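Local atomic coordinates of HydG protein (Carboxydothermus hydrogenoformans, PDB entry 4RTB), a protein that is a radical S-adenosylmethionine enzyme that binds a [4Fe-4S] cluster and makes carbon monoxide and cyanide during maturation of [FeFe]-hydrogenase. Residues F69-L80 with H304-L312. Residues are numbered along the deposited sequence; the frame is centred on the assembly and turned at random.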
loop_
_atom_site.group_PDB
_atom_site.type_symbol
_atom_site.label_atom_id
_atom_site.label_comp_id
_atom_site.label_asym_id
_atom_site.label_seq_id
_atom_site.Cartn_x
_atom_site.Cartn_y
_atom_site.Cartn_z
ATOM N N PHE A 69 12.686 -8.801 13.949
ATOM C CA PHE A 69 11.266 -8.663 14.222
ATOM C C PHE A 69 10.873 -9.381 15.507
ATOM O O PHE A 69 10.187 -8.818 16.360
ATOM C CB PHE A 69 10.430 -9.203 13.065
ATOM C CG PHE A 69 8.957 -9.132 13.316
ATOM C CD1 PHE A 69 8.266 -10.235 13.791
ATOM C CD2 PHE A 69 8.266 -7.952 13.105
ATOM C CE1 PHE A 69 6.911 -10.164 14.037
ATOM C CE2 PHE A 69 6.912 -7.875 13.349
ATOM C CZ PHE A 69 6.233 -8.983 13.815
ATOM N N ALA A 70 11.312 -10.630 15.626
ATOM C CA ALA A 70 10.882 -11.513 16.705
ATOM C C ALA A 70 11.241 -10.996 18.098
ATOM O O ALA A 70 10.475 -11.175 19.046
ATOM C CB ALA A 70 11.473 -12.902 16.499
ATOM N N ASN A 71 12.400 -10.353 18.216
ATOM C CA ASN A 71 12.919 -9.935 19.517
ATOM C C ASN A 71 12.745 -8.446 19.800
ATOM O O ASN A 71 13.124 -7.604 18.988
ATOM C CB ASN A 71 14.401 -10.298 19.625
ATOM C CG ASN A 71 14.649 -11.786 19.482
ATOM O OD1 ASN A 71 14.801 -12.500 20.474
ATOM N ND2 ASN A 71 14.688 -12.264 18.244
ATOM N N ASP A 72 12.186 -8.128 20.963
ATOM C CA ASP A 72 11.978 -6.737 21.357
ATOM C C ASP A 72 12.937 -6.296 22.464
ATOM O O ASP A 72 12.703 -6.568 23.641
ATOM C CB ASP A 72 10.532 -6.516 21.817
ATOM C CG ASP A 72 9.529 -6.648 20.685
ATOM O OD1 ASP A 72 8.325 -6.810 20.970
ATOM O OD2 ASP A 72 9.945 -6.591 19.510
ATOM N N THR A 73 14.017 -5.620 22.083
ATOM C CA THR A 73 14.925 -5.017 23.056
ATOM C C THR A 73 15.071 -3.529 22.755
ATOM O O THR A 73 14.886 -3.104 21.616
ATOM C CB THR A 73 16.317 -5.684 23.050
ATOM O OG1 THR A 73 17.154 -5.056 22.072
ATOM C CG2 THR A 73 16.209 -7.173 22.749
ATOM N N GLU A 74 15.401 -2.741 23.775
ATOM C CA GLU A 74 15.488 -1.289 23.626
ATOM C C GLU A 74 16.488 -0.874 22.551
ATOM O O GLU A 74 16.145 -0.138 21.619
ATOM C CB GLU A 74 15.865 -0.642 24.959
ATOM N N GLU A 75 17.720 -1.356 22.681
ATOM C CA GLU A 75 18.786 -1.020 21.743
ATOM C C GLU A 75 18.403 -1.397 20.318
ATOM O O GLU A 75 18.450 -0.563 19.412
ATOM C CB GLU A 75 20.091 -1.719 22.135
ATOM N N LEU A 76 18.007 -2.655 20.140
ATOM C CA LEU A 76 17.647 -3.194 18.832
ATOM C C LEU A 76 16.538 -2.391 18.154
ATOM O O LEU A 76 16.647 -2.031 16.983
ATOM C CB LEU A 76 17.217 -4.655 18.968
ATOM C CG LEU A 76 16.798 -5.375 17.687
ATOM C CD1 LEU A 76 17.985 -5.541 16.751
ATOM C CD2 LEU A 76 16.171 -6.721 18.018
ATOM N N ASP A 77 15.474 -2.107 18.898
ATOM C CA ASP A 77 14.334 -1.377 18.354
ATOM C C ASP A 77 14.706 0.061 18.005
ATOM O O ASP A 77 14.332 0.564 16.943
ATOM C CB ASP A 77 13.165 -1.402 19.344
ATOM C CG ASP A 77 12.691 -2.811 19.644
ATOM O OD1 ASP A 77 13.398 -3.770 19.267
ATOM O OD2 ASP A 77 11.621 -2.962 20.269
ATOM N N GLN A 78 15.448 0.716 18.897
ATOM C CA GLN A 78 15.875 2.095 18.669
ATOM C C GLN A 78 16.783 2.238 17.442
ATOM O O GLN A 78 16.595 3.150 16.630
ATOM C CB GLN A 78 16.584 2.645 19.910
ATOM C CG GLN A 78 15.700 3.475 20.838
ATOM C CD GLN A 78 14.785 2.639 21.718
ATOM O OE1 GLN A 78 14.072 1.758 21.238
ATOM N NE2 GLN A 78 14.803 2.916 23.017
ATOM N N ILE A 79 17.761 1.344 17.305
ATOM C CA ILE A 79 18.675 1.413 16.165
ATOM C C ILE A 79 17.955 1.009 14.872
ATOM O O ILE A 79 18.225 1.565 13.800
ATOM C CB ILE A 79 19.938 0.527 16.380
ATOM C CG1 ILE A 79 20.939 0.713 15.234
ATOM C CG2 ILE A 79 19.572 -0.942 16.526
ATOM C CD1 ILE A 79 21.474 2.122 15.097
ATOM N N LEU A 80 17.027 0.062 14.982
ATOM C CA LEU A 80 16.214 -0.346 13.843
ATOM C C LEU A 80 15.410 0.832 13.311
ATOM O O LEU A 80 15.459 1.144 12.118
ATOM C CB LEU A 80 15.278 -1.493 14.231
ATOM C CG LEU A 80 14.155 -1.875 13.262
ATOM C CD1 LEU A 80 14.710 -2.405 11.949
ATOM C CD2 LEU A 80 13.225 -2.893 13.907
ATOM N N HIS A 304 3.820 -1.325 18.340
ATOM C CA HIS A 304 5.270 -1.423 18.319
ATOM C C HIS A 304 5.740 -2.394 17.239
ATOM O O HIS A 304 6.581 -2.054 16.401
ATOM C CB HIS A 304 5.792 -1.866 19.685
ATOM C CG HIS A 304 7.282 -1.868 19.783
ATOM N ND1 HIS A 304 8.017 -0.711 19.922
ATOM C CD2 HIS A 304 8.177 -2.883 19.749
ATOM C CE1 HIS A 304 9.302 -1.013 19.977
ATOM N NE2 HIS A 304 9.425 -2.324 19.873
ATOM N N LYS A 305 5.185 -3.601 17.264
ATOM C CA LYS A 305 5.551 -4.623 16.293
ATOM C C LYS A 305 5.215 -4.169 14.877
ATOM O O LYS A 305 5.962 -4.447 13.948
ATOM C CB LYS A 305 4.854 -5.946 16.612
ATOM C CG LYS A 305 5.818 -7.092 16.890
ATOM C CD LYS A 305 5.378 -7.909 18.094
ATOM C CE LYS A 305 6.295 -9.105 18.317
ATOM N NZ LYS A 305 7.727 -8.707 18.432
ATOM N N PHE A 306 4.105 -3.456 14.723
ATOM C CA PHE A 306 3.722 -2.889 13.432
ATOM C C PHE A 306 4.806 -1.949 12.900
ATOM O O PHE A 306 5.269 -2.085 11.753
ATOM C CB PHE A 306 2.395 -2.140 13.555
ATOM C CG PHE A 306 1.675 -1.960 12.253
ATOM C CD1 PHE A 306 1.752 -2.929 11.266
ATOM C CD2 PHE A 306 0.922 -0.823 12.012
ATOM C CE1 PHE A 306 1.087 -2.770 10.064
ATOM C CE2 PHE A 306 0.258 -0.655 10.814
ATOM C CZ PHE A 306 0.339 -1.630 9.837
ATOM N N LYS A 307 5.204 -1.000 13.748
ATOM C CA LYS A 307 6.287 -0.078 13.422
ATOM C C LYS A 307 7.536 -0.866 13.033
ATOM O O LYS A 307 8.263 -0.485 12.111
ATOM C CB LYS A 307 6.569 0.855 14.604
ATOM C CG LYS A 307 5.428 1.826 14.906
ATOM C CD LYS A 307 5.265 2.098 16.404
ATOM C CE LYS A 307 6.353 3.005 16.959
ATOM N NZ LYS A 307 6.086 3.369 18.383
ATOM N N LYS A 308 7.761 -1.982 13.721
ATOM C CA LYS A 308 8.849 -2.888 13.368
ATOM C C LYS A 308 8.699 -3.479 11.965
ATOM O O LYS A 308 9.693 -3.637 11.252
ATOM C CB LYS A 308 8.951 -4.022 14.386
ATOM C CG LYS A 308 10.011 -3.817 15.441
ATOM C CD LYS A 308 10.170 -5.071 16.271
ATOM C CE LYS A 308 11.426 -5.012 17.108
ATOM N NZ LYS A 308 11.566 -6.239 17.932
ATOM N N ILE A 309 7.471 -3.814 11.569
ATOM C CA ILE A 309 7.262 -4.380 10.241
ATOM C C ILE A 309 7.561 -3.338 9.177
ATOM O O ILE A 309 8.294 -3.618 8.233
ATOM C CB ILE A 309 5.827 -4.906 9.999
ATOM C CG1 ILE A 309 5.211 -5.489 11.265
ATOM C CG2 ILE A 309 5.840 -5.967 8.909
ATOM C CD1 ILE A 309 3.780 -5.948 11.077
ATOM N N VAL A 310 7.002 -2.137 9.320
ATOM C CA VAL A 310 7.221 -1.118 8.291
ATOM C C VAL A 310 8.688 -0.681 8.263
ATOM O O VAL A 310 9.213 -0.298 7.210
ATOM C CB VAL A 310 6.305 0.125 8.483
ATOM C CG1 VAL A 310 4.989 -0.277 9.128
ATOM C CG2 VAL A 310 6.994 1.215 9.294
ATOM N N ALA A 311 9.353 -0.769 9.413
ATOM C CA ALA A 311 10.762 -0.408 9.503
ATOM C C ALA A 311 11.607 -1.428 8.761
ATOM O O ALA A 311 12.405 -1.074 7.891
ATOM C CB ALA A 311 11.199 -0.310 10.953
ATOM N N LEU A 312 11.422 -2.696 9.113
ATOM C CA LEU A 312 12.143 -3.789 8.478
ATOM C C LEU A 312 11.885 -3.848 6.978
ATOM O O LEU A 312 12.792 -4.102 6.198
ATOM C CB LEU A 312 11.766 -5.116 9.128
ATOM C CG LEU A 312 12.523 -5.400 10.422
ATOM C CD1 LEU A 312 11.826 -6.479 11.221
ATOM C CD2 LEU A 312 13.952 -5.808 10.101
#
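Where the end of helix 62-70 turns through Asn71 and Asp72 into helix 74-91, both helices meet helix 303-316: Phe69 lies opposite Lys308, with CA atoms 6.3 Å apart, and Leu80 opposite Ala311. The 74-80 and 304-312 axes approach to 10.9 Å and cross at 48°. With its CG anti to the backbone N (chi1 178°), Phe69 drives its ring as a knob into the hole formed by Lys305, Lys308, Ile309 and Leu312. Its CE2 meets Ile309 CG1 at 3.6 Å, Leu312 CD1 lies at the ring edge, and Lys305 NZ stands over a face in a cation-pi contact, 4.9 Å from the centroid. Leu80 sets CD2 against Lys308 CG (3.7 Å) and CD1 against Leu312 CD2. Leu261 of helix 257-275 touches Phe69, Ile309 and Leu312. The N-terminal helices thus pack against a beta-alpha-beta crossover helix of the radical SAM barrel, joining parallel strands 281-283 and 321-324; the Ile309 side chain is about 13 Å from bound S-adenosylmethionine. At the turn, the bent Lys305 chain brings NZ within 3.2 Å of Asp72 OD1 in a salt bridge, and a weak bond reaches Phe69 O. Lys308, extended, completes the network with Asp72 and Asp77, its NZ also near Asn71 O and Ala68 O, though its exact position is doubtful. His304 NE2 donates to Asp77 OD2, modelled implausibly short, the carboxylate turned 34° from the imidazole.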